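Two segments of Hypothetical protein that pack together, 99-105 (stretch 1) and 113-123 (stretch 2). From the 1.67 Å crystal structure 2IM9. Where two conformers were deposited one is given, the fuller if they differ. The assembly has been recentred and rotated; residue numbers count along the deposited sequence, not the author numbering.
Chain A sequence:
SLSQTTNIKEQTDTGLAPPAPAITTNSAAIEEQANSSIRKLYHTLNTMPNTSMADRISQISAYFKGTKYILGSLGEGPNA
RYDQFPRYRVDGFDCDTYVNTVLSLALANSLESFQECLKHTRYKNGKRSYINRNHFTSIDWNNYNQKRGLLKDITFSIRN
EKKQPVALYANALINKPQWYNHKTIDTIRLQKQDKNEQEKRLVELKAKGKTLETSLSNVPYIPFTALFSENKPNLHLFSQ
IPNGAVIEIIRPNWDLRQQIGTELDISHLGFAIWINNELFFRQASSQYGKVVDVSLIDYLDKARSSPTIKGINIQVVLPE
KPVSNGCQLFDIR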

# COMPACT_ATOMS: atom_id res chain seq x y z
N VAL A 99 -3.56 2.03 3.19
CA VAL A 99 -3.54 2.90 2.02
C VAL A 99 -4.69 2.53 1.07
O VAL A 99 -5.41 3.41 0.59
CB VAL A 99 -2.15 2.86 1.36
CG1 VAL A 99 -2.18 3.47 -0.04
CG2 VAL A 99 -1.15 3.61 2.24
N ASN A 100 -4.88 1.23 0.84
CA ASN A 100 -5.96 0.77 -0.04
C ASN A 100 -7.34 1.19 0.46
O ASN A 100 -8.21 1.61 -0.32
CB ASN A 100 -5.92 -0.75 -0.16
CG ASN A 100 -4.95 -1.22 -1.22
OD1 ASN A 100 -4.76 -0.56 -2.24
ND2 ASN A 100 -4.34 -2.38 -1.00
N THR A 101 -7.55 1.04 1.76
CA THR A 101 -8.85 1.36 2.34
C THR A 101 -9.10 2.87 2.27
O THR A 101 -10.17 3.31 1.81
CB THR A 101 -8.96 0.87 3.78
OG1 THR A 101 -8.79 -0.56 3.77
CG2 THR A 101 -10.33 1.21 4.33
N VAL A 102 -8.12 3.67 2.67
CA VAL A 102 -8.28 5.13 2.64
C VAL A 102 -8.54 5.63 1.21
O VAL A 102 -9.49 6.40 0.99
CB VAL A 102 -7.08 5.87 3.26
CG1 VAL A 102 -7.19 7.38 2.97
CG2 VAL A 102 -7.02 5.59 4.77
N LEU A 103 -7.72 5.20 0.25
CA LEU A 103 -7.89 5.61 -1.14
C LEU A 103 -9.27 5.25 -1.68
O LEU A 103 -9.93 6.09 -2.30
CB LEU A 103 -6.81 5.01 -2.04
CG LEU A 103 -5.42 5.61 -1.85
CD1 LEU A 103 -4.42 4.87 -2.76
CD2 LEU A 103 -5.41 7.13 -2.11
N SER A 104 -9.71 4.02 -1.42
CA SER A 104 -11.01 3.57 -1.93
C SER A 104 -12.17 4.32 -1.28
O SER A 104 -13.14 4.63 -1.96
CB SER A 104 -11.16 2.05 -1.77
OG SER A 104 -10.11 1.38 -2.45
N LEU A 105 -12.07 4.64 0.02
CA LEU A 105 -13.09 5.49 0.67
C LEU A 105 -13.08 6.90 0.05
O LEU A 105 -14.14 7.47 -0.21
CB LEU A 105 -12.87 5.59 2.19
CG LEU A 105 -13.20 4.32 3.00
CD1 LEU A 105 -12.53 4.34 4.36
CD2 LEU A 105 -14.73 4.17 3.14
N SER A 113 -20.12 1.96 -3.61
CA SER A 113 -19.07 2.38 -4.54
C SER A 113 -17.70 2.13 -3.90
O SER A 113 -16.74 1.81 -4.60
CB SER A 113 -19.25 3.84 -4.99
OG SER A 113 -19.36 4.70 -3.87
N PHE A 114 -17.61 2.25 -2.56
CA PHE A 114 -16.35 1.90 -1.86
C PHE A 114 -15.98 0.43 -2.11
O PHE A 114 -14.81 0.10 -2.39
CB PHE A 114 -16.46 2.15 -0.35
CG PHE A 114 -15.48 1.34 0.48
CD1 PHE A 114 -14.15 1.72 0.56
CD2 PHE A 114 -15.88 0.17 1.13
CE1 PHE A 114 -13.22 0.98 1.30
CE2 PHE A 114 -14.96 -0.57 1.87
CZ PHE A 114 -13.63 -0.15 1.96
N GLN A 115 -16.96 -0.45 -1.98
CA GLN A 115 -16.72 -1.87 -2.21
C GLN A 115 -16.15 -2.10 -3.60
O GLN A 115 -15.16 -2.83 -3.78
CB GLN A 115 -18.02 -2.64 -2.01
CG GLN A 115 -18.35 -2.85 -0.57
CD GLN A 115 -19.77 -3.30 -0.33
OE1 GLN A 115 -20.62 -3.24 -1.23
NE2 GLN A 115 -20.06 -3.72 0.89
N GLU A 116 -16.72 -1.43 -4.59
CA GLU A 116 -16.31 -1.58 -5.98
C GLU A 116 -14.90 -1.01 -6.19
O GLU A 116 -14.05 -1.64 -6.83
CB GLU A 116 -17.30 -0.87 -6.88
CG GLU A 116 -17.15 -1.22 -8.34
N CYS A 117 -14.66 0.17 -5.64
CA CYS A 117 -13.36 0.83 -5.75
C CYS A 117 -12.27 -0.01 -5.09
O CYS A 117 -11.16 -0.15 -5.61
CB CYS A 117 -13.40 2.22 -5.09
SG CYS A 117 -14.31 3.50 -6.00
N LEU A 118 -12.59 -0.56 -3.92
CA LEU A 118 -11.61 -1.37 -3.20
C LEU A 118 -11.29 -2.63 -3.98
O LEU A 118 -10.12 -2.99 -4.13
CB LEU A 118 -12.10 -1.72 -1.79
CG LEU A 118 -11.04 -2.47 -0.96
CD1 LEU A 118 -9.80 -1.59 -0.69
CD2 LEU A 118 -11.64 -2.95 0.36
N LYS A 119 -12.32 -3.28 -4.51
CA LYS A 119 -12.10 -4.49 -5.32
C LYS A 119 -11.15 -4.18 -6.49
O LYS A 119 -10.20 -4.92 -6.73
CB LYS A 119 -13.43 -5.09 -5.80
CG LYS A 119 -13.27 -6.47 -6.44
CD LYS A 119 -14.64 -7.11 -6.76
CE LYS A 119 -15.41 -6.36 -7.83
NZ LYS A 119 -16.80 -6.92 -7.96
N HIS A 120 -11.39 -3.06 -7.18
CA HIS A 120 -10.55 -2.71 -8.32
C HIS A 120 -9.17 -2.16 -7.98
O HIS A 120 -8.32 -2.10 -8.85
CB HIS A 120 -11.29 -1.76 -9.28
CG HIS A 120 -12.27 -2.47 -10.14
ND1 HIS A 120 -13.56 -2.75 -9.74
CD2 HIS A 120 -12.14 -3.01 -11.38
CE1 HIS A 120 -14.19 -3.40 -10.70
NE2 HIS A 120 -13.36 -3.56 -11.71
N THR A 121 -8.94 -1.78 -6.73
CA THR A 121 -7.64 -1.29 -6.30
C THR A 121 -6.78 -2.45 -5.77
O THR A 121 -5.56 -2.46 -5.96
CB THR A 121 -7.77 -0.18 -5.21
OG1 THR A 121 -8.60 0.89 -5.71
CG2 THR A 121 -6.42 0.42 -4.87
N ARG A 122 -7.45 -3.42 -5.12
CA ARG A 122 -6.77 -4.54 -4.47
C ARG A 122 -6.42 -5.66 -5.43
O ARG A 122 -5.46 -6.38 -5.19
CB ARG A 122 -7.62 -5.14 -3.35
CG ARG A 122 -7.71 -4.30 -2.10
CD ARG A 122 -8.41 -5.14 -1.01
NE ARG A 122 -7.53 -6.20 -0.52
CZ ARG A 122 -7.93 -7.43 -0.22
NH1 ARG A 122 -9.22 -7.77 -0.37
NH2 ARG A 122 -7.05 -8.33 0.22
N TYR A 123 -7.22 -5.80 -6.49
CA TYR A 123 -7.09 -6.92 -7.43
C TYR A 123 -6.95 -6.43 -8.86
O TYR A 123 -7.60 -5.49 -9.27
CB TYR A 123 -8.33 -7.82 -7.38
CG TYR A 123 -8.56 -8.43 -6.02
CD1 TYR A 123 -7.93 -9.63 -5.65
CD2 TYR A 123 -9.40 -7.82 -5.10
CE1 TYR A 123 -8.13 -10.19 -4.38
CE2 TYR A 123 -9.61 -8.35 -3.84
CZ TYR A 123 -8.97 -9.53 -3.49
OH TYR A 123 -9.21 -10.04 -2.24
O HOH W 1 -4.92 -4.86 0.49

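How does the contact begin along stretch 2? Ser-113 takes no part, and the first residue to reach across is Phe-114. Its CA-to-CB bond points sideways, but with chi1 at t (157°) the end of the ring comes nearer to stretch 1. The ring presents its edge to the backbone there: CD1 lies 3.8 Å from Ser-104 C, and CE1 lies 3.9 Å from Thr-101 O. Leu-105 also approaches with its end, placing CD2 3.6 Å from Phe-114 CD1 and 4.1 Å from the ring centroid, an off-centre CH-pi contact. A flat, wide side chain suits this place, since one ring touches three residues of the opposing helix.

Why can the helices come so close at Ser-104? Gln-115 and Glu-116 stay clear of stretch 1, and Cys-117 comes next, its CB pointing toward the other helix and lying 4.0 Å from Ser-104 CB. The Ser-104 side chain sits as a knob among Phe-114, Cys-117, Leu-118 and Thr-121. Being small, it lets the backbones approach until Ser-104 CA is 5.1 Å from Leu-118 CA, while the helix axes pass 8.5 Å apart at 134°, nearer antiparallel than parallel. Its hydroxyl is buried yet satisfied, because OG donates to Asn-100 O at 2.9 Å within its own helix.

What does Leu-118 add? Its side chain leaves sideways and its end then turns nearer to stretch 1, where CD1 packs 3.5 Å from Ser-104 OG, 3.6 Å from Asn-100 O and 4.0 Å from Asn-100 CB. The methyl CD1 thus lies against Asn-100 and Ser-104, one turn apart on the other helix. Ser-104 OG also lies 3.2 Å from Leu-118 CA, so the serine meets the backbone of stretch 2 as well as its side chains.

How does the contact finish? Lys-119 points away and His-120 makes no contact, leaving Thr-121 to face stretch 1. Its OG1 donates to Cys-117 O at 2.8 Å, satisfying the hydroxyl within the helix, and its methyl CG2 meets Asn-100 OD1 at 3.3 Å. Arg-122 contributes its aliphatic part, with CG 4.0 Å from Asn-100 ND2. A water then joins the two polar groups, accepting from Asn-100 ND2 at 3.0 Å and from Arg-122 NE at 3.1 Å. No direct hydrogen bond crosses between the stretches; packing and this water bridge hold them together, with 424 Å² buried over both sides.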